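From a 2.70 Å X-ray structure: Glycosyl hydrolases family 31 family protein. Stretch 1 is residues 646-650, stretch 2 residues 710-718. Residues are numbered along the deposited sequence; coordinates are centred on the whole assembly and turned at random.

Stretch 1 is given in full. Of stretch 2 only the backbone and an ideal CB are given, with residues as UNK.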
ATOM      1  N   GLY A 646     -43.756 -11.685  21.470  1.00 63.65           N
ATOM      2  CA  GLY A 646     -44.335 -10.902  22.531  1.00 62.89           C
ATOM      3  C   GLY A 646     -44.188 -11.620  23.857  1.00 72.58           C
ATOM      4  O   GLY A 646     -43.520 -12.655  23.955  1.00 67.24           O
ATOM      5  N   PRO A 647     -44.816 -11.089  24.910  1.00 66.97           N
ATOM      6  CA  PRO A 647     -44.654 -11.689  26.242  1.00 69.03           C
ATOM      7  C   PRO A 647     -45.512 -12.918  26.496  1.00 70.36           C
ATOM      8  O   PRO A 647     -45.274 -13.612  27.494  1.00 68.45           O
ATOM      9  CB  PRO A 647     -45.053 -10.544  27.183  1.00 59.93           C
ATOM     10  CG  PRO A 647     -46.040  -9.759  26.397  1.00 65.17           C
ATOM     11  CD  PRO A 647     -45.586  -9.834  24.958  1.00 64.43           C
ATOM     12  N   ARG A 648     -46.480 -13.228  25.638  1.00 73.12           N
ATOM     13  CA  ARG A 648     -47.445 -14.278  25.939  1.00 77.68           C
ATOM     14  C   ARG A 648     -47.427 -15.455  24.973  1.00 79.50           C
ATOM     15  O   ARG A 648     -47.775 -16.563  25.383  1.00 74.91           O
ATOM     16  CB  ARG A 648     -48.869 -13.700  25.978  1.00 68.19           C
ATOM     17  CG  ARG A 648     -49.040 -12.525  26.928  1.00 69.97           C
ATOM     18  CD  ARG A 648     -49.216 -12.992  28.366  1.00 70.56           C
ATOM     19  NE  ARG A 648     -49.195 -11.881  29.316  1.00 74.90           N
ATOM     20  CZ  ARG A 648     -50.270 -11.412  29.941  1.00 82.64           C
ATOM     21  NH1 ARG A 648     -51.457 -11.961  29.725  1.00 81.93           N
ATOM     22  NH2 ARG A 648     -50.158 -10.398  30.790  1.00 84.97           N
ATOM     23  N   LEU A 649     -47.025 -15.261  23.721  1.00 69.74           N
ATOM     24  CA  LEU A 649     -47.112 -16.312  22.715  1.00 58.43           C
ATOM     25  C   LEU A 649     -45.778 -17.030  22.568  1.00 64.93           C
ATOM     26  O   LEU A 649     -44.721 -16.396  22.542  1.00 79.50           O
ATOM     27  CB  LEU A 649     -47.541 -15.733  21.366  1.00 59.58           C
ATOM     28  CG  LEU A 649     -48.970 -15.192  21.288  1.00 63.12           C
ATOM     29  CD1 LEU A 649     -49.235 -14.575  19.927  1.00 54.51           C
ATOM     30  CD2 LEU A 649     -49.971 -16.297  21.577  1.00 63.71           C
ATOM     31  N   LEU A 650     -45.833 -18.358  22.474  1.00 57.31           N
ATOM     32  CA  LEU A 650     -44.670 -19.186  22.172  1.00 52.17           C
ATOM     33  C   LEU A 650     -44.912 -19.879  20.838  1.00 62.74           C
ATOM     34  O   LEU A 650     -45.868 -20.650  20.703  1.00 70.26           O
ATOM     35  CB  LEU A 650     -44.415 -20.211  23.277  1.00 53.58           C
ATOM     36  CG  LEU A 650     -43.316 -21.235  22.986  1.00 63.07           C
ATOM     37  CD1 LEU A 650     -41.948 -20.649  23.296  1.00 61.59           C
ATOM     38  CD2 LEU A 650     -43.540 -22.519  23.769  1.00 55.84           C
ATOM     39  N   UNK A 710     -57.939 -14.268  25.825  1.00 76.45           N
ATOM     40  CA  UNK A 710     -58.718 -13.053  25.653  1.00 90.58           C
ATOM     41  C   UNK A 710     -57.985 -11.830  26.194  1.00 91.10           C
ATOM     42  O   UNK A 710     -58.257 -10.711  25.747  1.00 92.70           O
ATOM     43  CB  UNK A 710     -60.076 -13.198  26.344  1.00 90.58           C
ATOM     44  N   UNK A 711     -57.046 -12.020  27.126  1.00 86.54           N
ATOM     45  CA  UNK A 711     -56.257 -10.896  27.621  1.00 78.56           C
ATOM     46  C   UNK A 711     -55.172 -10.498  26.630  1.00 84.01           C
ATOM     47  O   UNK A 711     -54.956  -9.305  26.390  1.00 88.58           O
ATOM     48  CB  UNK A 711     -55.629 -11.243  28.972  1.00 78.56           C
ATOM     49  N   UNK A 712     -54.475 -11.481  26.053  1.00 81.98           N
ATOM     50  CA  UNK A 712     -53.437 -11.164  25.079  1.00 79.25           C
ATOM     51  C   UNK A 712     -54.030 -10.551  23.820  1.00 73.41           C
ATOM     52  O   UNK A 712     -53.407  -9.676  23.206  1.00 78.96           O
ATOM     53  CB  UNK A 712     -52.638 -12.420  24.724  1.00 79.25           C
ATOM     54  N   UNK A 713     -55.233 -10.978  23.429  1.00 67.67           N
ATOM     55  CA  UNK A 713     -55.918 -10.338  22.315  1.00 69.16           C
ATOM     56  C   UNK A 713     -56.355  -8.919  22.652  1.00 72.29           C
ATOM     57  O   UNK A 713     -56.647  -8.140  21.738  1.00 76.88           O
ATOM     58  CB  UNK A 713     -57.133 -11.170  21.898  1.00 69.16           C
ATOM     59  N   UNK A 714     -56.406  -8.567  23.941  1.00 74.46           N
ATOM     60  CA  UNK A 714     -56.772  -7.216  24.349  1.00 74.43           C
ATOM     61  C   UNK A 714     -55.601  -6.244  24.282  1.00 76.10           C
ATOM     62  O   UNK A 714     -55.826  -5.033  24.184  1.00 86.58           O
ATOM     63  CB  UNK A 714     -57.339  -7.239  25.770  1.00 74.43           C
ATOM     64  N   UNK A 715     -54.363  -6.744  24.328  1.00 70.31           N
ATOM     65  CA  UNK A 715     -53.177  -5.927  24.304  1.00 70.51           C
ATOM     66  C   UNK A 715     -52.598  -5.611  25.672  1.00 84.94           C
ATOM     67  O   UNK A 715     -51.392  -5.353  25.778  1.00 80.97           O
ATOM     68  CB  UNK A 715     -53.487  -4.619  23.574  1.00 70.51           C
ATOM     69  N   UNK A 716     -53.424  -5.620  26.722  1.00 94.27           N
ATOM     70  CA  UNK A 716     -52.948  -5.338  28.078  1.00 84.71           C
ATOM     71  C   UNK A 716     -52.110  -6.517  28.559  1.00 88.40           C
ATOM     72  O   UNK A 716     -52.577  -7.421  29.250  1.00 86.85           O
ATOM     73  CB  UNK A 716     -54.115  -5.075  29.032  1.00 84.71           C
ATOM     74  N   UNK A 717     -50.828  -6.501  28.187  1.00 78.30           N
ATOM     75  CA  UNK A 717     -49.883  -7.541  28.573  1.00 73.21           C
ATOM     76  C   UNK A 717     -48.637  -6.977  29.241  1.00 76.02           C
ATOM     77  O   UNK A 717     -47.781  -7.746  29.676  1.00 81.42           O
ATOM     78  CB  UNK A 717     -49.482  -8.362  27.346  1.00 73.21           C
ATOM     79  N   UNK A 718     -48.507  -5.659  29.335  1.00 74.86           N
ATOM     80  CA  UNK A 718     -47.374  -5.047  30.016  1.00 77.68           C
ATOM     81  C   UNK A 718     -47.833  -4.236  31.225  1.00 86.48           C
ATOM     82  O   UNK A 718     -48.791  -4.601  31.910  1.00104.96           O
ATOM     83  CB  UNK A 718     -46.591  -4.157  29.049  1.00 77.68           C
TER

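At position 710 the backbone is helical (phi/psi -71/-23) and no atom of stretch 1 lies within 5.5 Å of the ideal CB, so the contact imposes no choice and almost any helix-compatible residue would serve. The deposited residue is Glu710, whose side chain stays out of reach of stretch 1.

Position 711 is different. It is also helical, but its CA-to-CB bond points toward stretch 1, and the ideal CB lies 4.3 Å from Arg648 NH1. A positive charge next to a helical position favours an acid, although a polar amide or a small residue would also fit. The residue is Glu711. Its OE2 stays 4.1 Å from Arg648 NH1, beyond salt-bridge distance, so the attraction is long-range; the same OE2 is hydrogen-bonded to a residue just outside the stretch.

Position 712, again helical, points toward the base of the arginine side chain: the ideal CB is 4.2 Å from Arg648 CB, and the methyls of Leu649 extend toward the same region. This setting is aliphatic and offers no side-chain polar partner close by, so leucine, isoleucine, valine or methionine would all be reasonable. Leu712 is found, with chi1 and chi2 both p. Its CB packs 4.1 Å from Arg648 CB, and its CD2 meets Leu649 CD2 at 4.0 Å, joining the two stretches through apolar contact.

Positions 713 and 714 are out of reach of stretch 1, which therefore leaves both open. The first is Leu713, with no contact across the stretches. The second could usefully carry a small polar group to satisfy the nearby backbone, and Ser714 does so: its OG donates a very short 2.5 Å hydrogen bond to Glu711 O.

Position 715 is decided by its backbone. Phi is positive (96°), the first departure from helical angles, and a CB would be jammed against the carbonyl O of position 714. Glycine is called for, and Gly715 is present.

At 716 the CA-to-CB bond points away from stretch 1 into space that stretch 1 leaves empty, so a polar residue is one of many possibilities. Asn716 occupies it; its backbone N donates to Ser714 OG at 3.3 Å, while its O lies 4.1 Å from Arg648 NH2.

Position 717 points toward stretch 1, its ideal CB 3.8 Å from Pro647 CG and 4.0 Å from Arg648 NE. With a proline ring and the arginine chain this near, a compact apolar side chain such as valine, alanine or isoleucine suits it. In Val717, CG2 packs 3.7 Å from Pro647 CG and CG1 lies 3.6 Å from Arg648 CG. The backbone contributes too, with CA over one face of the guanidinium, 3.6 Å from Arg648 NH2.

At 718 the CA-to-CB bond runs sideways and the ideal CB touches nothing of stretch 1, so only a long side chain could reach back to the proline; leucine, methionine or an aromatic would do. Phe718, chi1 m, brings CZ to 3.7 Å from Pro647 CD.

Stretch 2, residues 710-718: EELLSGNVF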
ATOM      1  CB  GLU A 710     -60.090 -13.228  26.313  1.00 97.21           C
ATOM      2  CG  GLU A 710     -61.035 -12.048  26.163  1.00125.54           C
ATOM      3  CD  GLU A 710     -61.056 -11.155  27.381  1.00137.10           C
ATOM      4  OE1 GLU A 710     -60.258 -11.393  28.313  1.00140.99           O
ATOM      5  OE2 GLU A 710     -61.881 -10.216  27.405  1.00152.82           O
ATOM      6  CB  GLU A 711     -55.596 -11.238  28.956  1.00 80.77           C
ATOM      7  CG  GLU A 711     -56.359 -12.187  29.842  1.00105.51           C
ATOM      8  CD  GLU A 711     -55.531 -12.622  31.036  1.00108.53           C
ATOM      9  OE1 GLU A 711     -55.437 -11.850  32.014  1.00126.54           O
ATOM     10  OE2 GLU A 711     -54.950 -13.726  30.984  1.00 97.77           O
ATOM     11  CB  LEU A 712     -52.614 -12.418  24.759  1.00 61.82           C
ATOM     12  CG  LEU A 712     -53.079 -13.465  23.743  1.00 57.67           C
ATOM     13  CD1 LEU A 712     -52.595 -13.137  22.337  1.00 64.14           C
ATOM     14  CD2 LEU A 712     -52.601 -14.847  24.163  1.00 60.03           C
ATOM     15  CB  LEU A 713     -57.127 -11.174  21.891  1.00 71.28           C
ATOM     16  CG  LEU A 713     -56.985 -12.014  20.621  1.00 67.95           C
ATOM     17  CD1 LEU A 713     -55.816 -12.975  20.725  1.00 60.69           C
ATOM     18  CD2 LEU A 713     -58.273 -12.770  20.339  1.00 72.03           C
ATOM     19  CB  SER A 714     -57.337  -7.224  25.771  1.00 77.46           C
ATOM     20  OG  SER A 714     -56.289  -7.257  26.724  1.00 75.86           O
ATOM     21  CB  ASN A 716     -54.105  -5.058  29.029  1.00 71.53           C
ATOM     22  CG  ASN A 716     -54.993  -3.930  28.554  1.00106.22           C
ATOM     23  OD1 ASN A 716     -55.009  -3.595  27.368  1.00122.91           O
ATOM     24  ND2 ASN A 716     -55.718  -3.316  29.482  1.00116.84           N
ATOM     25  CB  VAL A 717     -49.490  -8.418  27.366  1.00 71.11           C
ATOM     26  CG1 VAL A 717     -50.669  -9.283  26.941  1.00 75.00           C
ATOM     27  CG2 VAL A 717     -49.016  -7.557  26.206  1.00 76.75           C
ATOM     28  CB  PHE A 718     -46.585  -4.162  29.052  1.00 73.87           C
ATOM     29  CG  PHE A 718     -46.034  -4.902  27.867  1.00 68.66           C
ATOM     30  CD1 PHE A 718     -44.887  -5.673  27.983  1.00 62.40           C
ATOM     31  CD2 PHE A 718     -46.663  -4.826  26.634  1.00 69.93           C
ATOM     32  CE1 PHE A 718     -44.380  -6.357  26.892  1.00 59.19           C
ATOM     33  CE2 PHE A 718     -46.161  -5.504  25.541  1.00 69.81           C
ATOM     34  CZ  PHE A 718     -45.018  -6.271  25.669  1.00 70.92           C
TER
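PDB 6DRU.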